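Local coordinates for protein Bug27 (Bordetella pertussis, PDB 2QPQ), which probably binds a small organic solute in the periplasm, as a Venus flytrap receptor related to those of tripartite tricarboxylate transporters, at residues 47-50 against 51-54; 277-280 against 281-285; 213-216 against 217-220. One frame throughout, in Å; residues are numbered along the deposited sequence.

Along the chain the order is contact 1, contact 3, contact 2. Contact 1 follows strand 41-45 and starts helix 52-59. Contact 3 is a turn between strands 196-201 and 227-235. Contact 2 lies within helix 275-296, near the C-terminus, and packs on strands 93-109 and 227-235. Contacts 1 and 2 have centres about 20 Å apart. Contacts 1 and 3, about 33 Å between centres, lie on opposite sides of the centre of the molecule, consistent with the two lobes of a Venus flytrap fold. Contact 3 is about 25 Å from contact 2, centre to centre. None touches another. Contacts 1 and 2 each have side chains against helix 74-81.

Contact 1 of 3, residues 47-50 against 51-54; sequences PGAS and GNVG
Gly48 and Val53 meet across a tight backbone turn that leads into helix 52-59. The backbone bonds carry most of the contact. Gly48 O accepts two of them, from opposite faces of its carbonyl plane. Val53 N is 3.1 Å from Gly48 O, with a nearly straight N-H at 167°. Gly51 N reaches Gly48 O at 3.2 Å and is also shared with Pro47 O at 3.3 Å. Both of these bonds are bent, and the donor stands well above each carbonyl plane. Asn52 N bonds to Ala49 O at 2.9 Å, again from above the plane.

Ala49, Ser50 and Gly51 all have positive phi, so the chain makes a short left-handed turn before the right-handed helix begins. Gly51 is the N-cap residue, and its phi of 103° is a conformation that suits glycine. The loop joins strand 41-45, in the parallel part of the sheet, to the next helix of the alpha/beta fold.

Side-chain contacts are lighter. Val53 CG2 sits beside its own backbone N (chi1 167° to CG1), which lays this methyl 3.6 Å from Gly48 C. Ala49 CB lies 3.9 Å from Asn52 CB and 4.5 Å from Val53 CG2. Outside the turn, Ser50 and Asn52 rest on Asn78 and Phe82, and Asn52 also touches Leu85 and Phe87.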
# COMPACT_ATOMS: atom_id res chain seq x y z
N PRO A 47 -3.69 -9.10 -11.49
CA PRO A 47 -2.90 -7.91 -11.23
C PRO A 47 -2.58 -6.97 -12.40
O PRO A 47 -1.94 -5.96 -12.22
CB PRO A 47 -1.62 -8.51 -10.67
CG PRO A 47 -1.48 -9.81 -11.38
CD PRO A 47 -2.82 -10.27 -11.76
N GLY A 48 -3.07 -7.29 -13.59
CA GLY A 48 -2.76 -6.47 -14.78
C GLY A 48 -3.05 -5.00 -14.59
O GLY A 48 -4.06 -4.63 -13.97
N ALA A 49 -2.13 -4.18 -15.12
CA ALA A 49 -2.24 -2.71 -15.19
C ALA A 49 -2.44 -2.14 -13.79
O ALA A 49 -3.41 -1.41 -13.54
CB ALA A 49 -3.40 -2.29 -16.10
N SER A 50 -1.53 -2.50 -12.89
CA SER A 50 -1.54 -2.00 -11.50
C SER A 50 -2.86 -2.26 -10.75
O SER A 50 -3.22 -1.52 -9.86
CB SER A 50 -1.18 -0.51 -11.47
OG SER A 50 0.06 -0.31 -12.14
N GLY A 51 -3.56 -3.32 -11.13
CA GLY A 51 -4.78 -3.70 -10.47
C GLY A 51 -6.01 -3.30 -11.27
O GLY A 51 -7.13 -3.63 -10.89
N ASN A 52 -5.83 -2.59 -12.37
CA ASN A 52 -7.00 -2.10 -13.15
C ASN A 52 -7.79 -3.23 -13.78
O ASN A 52 -9.03 -3.15 -13.95
CB ASN A 52 -6.56 -1.08 -14.20
CG ASN A 52 -6.12 0.22 -13.60
OD1 ASN A 52 -6.49 0.55 -12.47
ND2 ASN A 52 -5.37 0.99 -14.36
N VAL A 53 -7.10 -4.33 -14.11
CA VAL A 53 -7.78 -5.45 -14.76
C VAL A 53 -8.73 -6.03 -13.73
O VAL A 53 -9.92 -6.22 -14.01
CB VAL A 53 -6.81 -6.51 -15.33
CG1 VAL A 53 -7.53 -7.86 -15.73
CG2 VAL A 53 -6.00 -5.92 -16.53
N GLY A 54 -8.21 -6.31 -12.54
CA GLY A 54 -9.04 -6.86 -11.46
C GLY A 54 -10.17 -5.91 -11.08
O GLY A 54 -11.29 -6.35 -10.82

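Contact 2 of 3, residues 277-280 against 281-285; sequences VFQK and MVETD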
# COMPACT_ATOMS: atom_id res chain seq x y z
N VAL A 277 -16.21 4.64 6.82
CA VAL A 277 -14.91 5.24 7.06
C VAL A 277 -13.96 4.90 5.90
O VAL A 277 -13.22 5.80 5.37
CB VAL A 277 -14.27 4.75 8.38
CG1 VAL A 277 -12.80 5.24 8.46
CG2 VAL A 277 -15.09 5.26 9.60
N PHE A 278 -13.97 3.63 5.49
CA PHE A 278 -13.02 3.19 4.48
C PHE A 278 -13.37 3.88 3.14
O PHE A 278 -12.48 4.33 2.41
CB PHE A 278 -12.96 1.63 4.39
CG PHE A 278 -11.90 1.09 3.43
CD1 PHE A 278 -10.71 1.81 3.19
CD2 PHE A 278 -12.06 -0.14 2.82
CE1 PHE A 278 -9.73 1.32 2.34
CE2 PHE A 278 -11.08 -0.65 1.96
CZ PHE A 278 -9.91 0.10 1.72
N GLN A 279 -14.66 3.95 2.82
CA GLN A 279 -15.10 4.65 1.61
C GLN A 279 -14.61 6.08 1.58
O GLN A 279 -14.13 6.58 0.55
CB GLN A 279 -16.63 4.63 1.43
CG GLN A 279 -17.11 5.26 0.09
CD GLN A 279 -16.63 4.46 -1.10
OE1 GLN A 279 -16.53 3.25 -1.02
NE2 GLN A 279 -16.28 5.13 -2.19
N LYS A 280 -14.74 6.77 2.72
CA LYS A 280 -14.23 8.13 2.80
C LYS A 280 -12.71 8.19 2.57
O LYS A 280 -12.23 9.08 1.86
CB LYS A 280 -14.61 8.76 4.14
CG LYS A 280 -14.36 10.29 4.28
CD LYS A 280 -15.29 11.13 3.41
CE LYS A 280 -15.03 12.65 3.65
NZ LYS A 280 -15.40 13.45 2.45
N MET A 281 -11.96 7.25 3.16
CA MET A 281 -10.50 7.20 3.00
C MET A 281 -10.14 6.99 1.53
O MET A 281 -9.25 7.66 1.03
CB MET A 281 -9.91 6.02 3.79
CG MET A 281 -10.33 5.90 5.25
SD MET A 281 -9.54 4.50 6.09
CE MET A 281 -7.88 4.63 5.30
N VAL A 282 -10.85 6.08 0.86
CA VAL A 282 -10.59 5.79 -0.58
C VAL A 282 -10.77 7.10 -1.37
O VAL A 282 -9.91 7.47 -2.16
CB VAL A 282 -11.52 4.67 -1.16
CG1 VAL A 282 -11.40 4.55 -2.72
CG2 VAL A 282 -11.22 3.32 -0.52
N GLU A 283 -11.88 7.78 -1.16
CA GLU A 283 -12.18 9.00 -1.96
C GLU A 283 -11.23 10.16 -1.64
O GLU A 283 -10.78 10.87 -2.52
CB GLU A 283 -13.67 9.39 -1.76
CG GLU A 283 -14.58 8.35 -2.41
CD GLU A 283 -16.07 8.72 -2.37
OE1 GLU A 283 -16.35 9.93 -2.36
OE2 GLU A 283 -16.92 7.79 -2.40
N THR A 284 -10.93 10.33 -0.36
CA THR A 284 -9.97 11.33 0.09
C THR A 284 -8.57 11.09 -0.51
O THR A 284 -7.91 12.03 -0.93
CB THR A 284 -9.87 11.33 1.61
OG1 THR A 284 -11.14 11.75 2.13
CG2 THR A 284 -8.76 12.27 2.09
N ASP A 285 -8.15 9.83 -0.57
CA ASP A 285 -6.81 9.51 -1.07
C ASP A 285 -6.77 9.63 -2.59
O ASP A 285 -5.77 10.01 -3.16
CB ASP A 285 -6.36 8.13 -0.59
CG ASP A 285 -5.73 8.17 0.82
OD1 ASP A 285 -5.61 9.28 1.40
OD2 ASP A 285 -5.34 7.11 1.33
O HOH W 1 -13.72 12.05 0.82
O HOH W 2 -16.13 11.08 0.14
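This is a local contact between successive turns of helix 275-296, which packs on strands 93-109 and 227-235. On the buried side, Val282 CG2 lies over one face of the Phe278 ring, 4.1 Å from its centroid and offset toward the rim. This is a CH-pi contact. Met281 SD meets the same ring obliquely, 4.1 Å from Phe278 CD1, as a Met-aromatic contact. Trp229 packs edge-to-face with Phe278.

Gln279 and Glu283 pair further round the helix. The Gln279 chain bends at chi2 (65°), which brings NE2 within 2.7 Å of Glu283 OE2. The bond is straight (166°) and uses the anti lone pair of OE2. The acceptor lies in the amide plane, but the carboxylate is turned 70° from it. Gln279 OE1 bonds to Ala95 N, so both ends of the amide are held.

At the exposed side Lys280 O accepts from both Thr284 N and Thr284 OG1, each at 2.9 Å. A water joins Lys280 NZ to Thr284 OG1, and a second water bonds to Glu283 OE1 and only weakly to Lys280 NZ. The i to i+3 and i to i+4 spacing of these pairs, with one side buried and the other exposed, is that of an amphipathic alpha helix lying on a sheet.

Contact 3 of 3, residues 213-216 against 217-220; sequences VPTV and AEQG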
# COMPACT_ATOMS: atom_id res chain seq x y z
N VAL A 213 13.45 4.41 14.61
CA VAL A 213 13.38 5.11 13.30
C VAL A 213 12.28 6.18 13.25
O VAL A 213 11.11 5.90 13.44
CB VAL A 213 13.44 4.17 12.03
CG1 VAL A 213 12.66 2.94 12.21
CG2 VAL A 213 12.97 4.91 10.77
N PRO A 214 12.70 7.42 13.05
CA PRO A 214 11.80 8.56 13.05
C PRO A 214 10.85 8.56 11.84
O PRO A 214 11.15 7.90 10.82
CB PRO A 214 12.76 9.76 13.02
CG PRO A 214 14.00 9.23 12.40
CD PRO A 214 14.11 7.82 12.87
N THR A 215 9.71 9.24 11.96
CA THR A 215 8.84 9.48 10.80
C THR A 215 9.51 10.53 9.91
O THR A 215 10.41 11.26 10.35
CB THR A 215 7.48 10.04 11.22
OG1 THR A 215 7.66 11.32 11.85
CG2 THR A 215 6.75 9.08 12.19
N VAL A 216 9.09 10.63 8.65
CA VAL A 216 9.50 11.75 7.82
C VAL A 216 9.07 13.11 8.44
O VAL A 216 9.87 14.08 8.47
CB VAL A 216 8.93 11.63 6.39
CG1 VAL A 216 9.30 12.88 5.56
CG2 VAL A 216 9.42 10.28 5.73
N ALA A 217 7.82 13.16 8.91
CA ALA A 217 7.23 14.39 9.49
C ALA A 217 8.11 14.92 10.62
O ALA A 217 8.39 16.09 10.68
CB ALA A 217 5.79 14.13 9.98
N GLU A 218 8.56 14.03 11.50
CA GLU A 218 9.38 14.47 12.65
C GLU A 218 10.83 14.85 12.30
O GLU A 218 11.62 15.17 13.20
CB GLU A 218 9.28 13.46 13.81
CG GLU A 218 10.24 12.27 13.71
CD GLU A 218 10.12 11.33 14.90
OE1 GLU A 218 9.46 10.25 14.70
OE2 GLU A 218 10.68 11.64 16.02
N GLN A 219 11.16 14.88 11.00
CA GLN A 219 12.51 15.20 10.52
C GLN A 219 12.80 16.43 9.60
O GLN A 219 13.61 16.30 8.70
CB GLN A 219 13.15 13.94 9.84
CG GLN A 219 13.30 12.73 10.74
CD GLN A 219 14.01 11.56 10.09
OE1 GLN A 219 13.37 10.61 9.61
NE2 GLN A 219 15.32 11.61 10.07
N GLY A 220 12.20 17.62 9.70
CA GLY A 220 10.84 17.88 9.91
C GLY A 220 10.35 18.28 8.52
O GLY A 220 10.78 19.27 7.89
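Thr215 and Glu218 exchange two hydrogen bonds across one turn of chain. Glu218 N gives its hydrogen to Thr215 OG1 at 2.9 Å. In return Thr215 N points to Glu218 OE1, also at 2.9 Å, although the position of OE1 is less certain. The two side chains cross at about a right angle. Thr215 OG1 stands between its backbone N and carbonyl carbon (chi1 63°), which turns it toward the Glu218 amide. The carboxylate has a second partner, since Glu218 OE2 forms a salt bridge with Arg206. A further backbone bond, Gln219 N to Val216 O at 3.0 Å, closes the turn, with the donor above the carbonyl plane.

Van der Waals contacts surround these bonds. Pro214 CB lies 3.6 Å from Glu218 CD, so the ring meets the end of the glutamate chain. The aliphatic part of Gln219 also crosses this ring, with CG 3.8 Å from Pro214 CB. Val216 faces the protein interior, against Ala200 of strand 196-201 and Leu117 of helix 117-123. Val216 also shares a backbone bond with Val201. The reciprocal Thr215 and Glu218 bonds are those of a capping box, at the start of a short helical turn between strands 196-201 and 227-235.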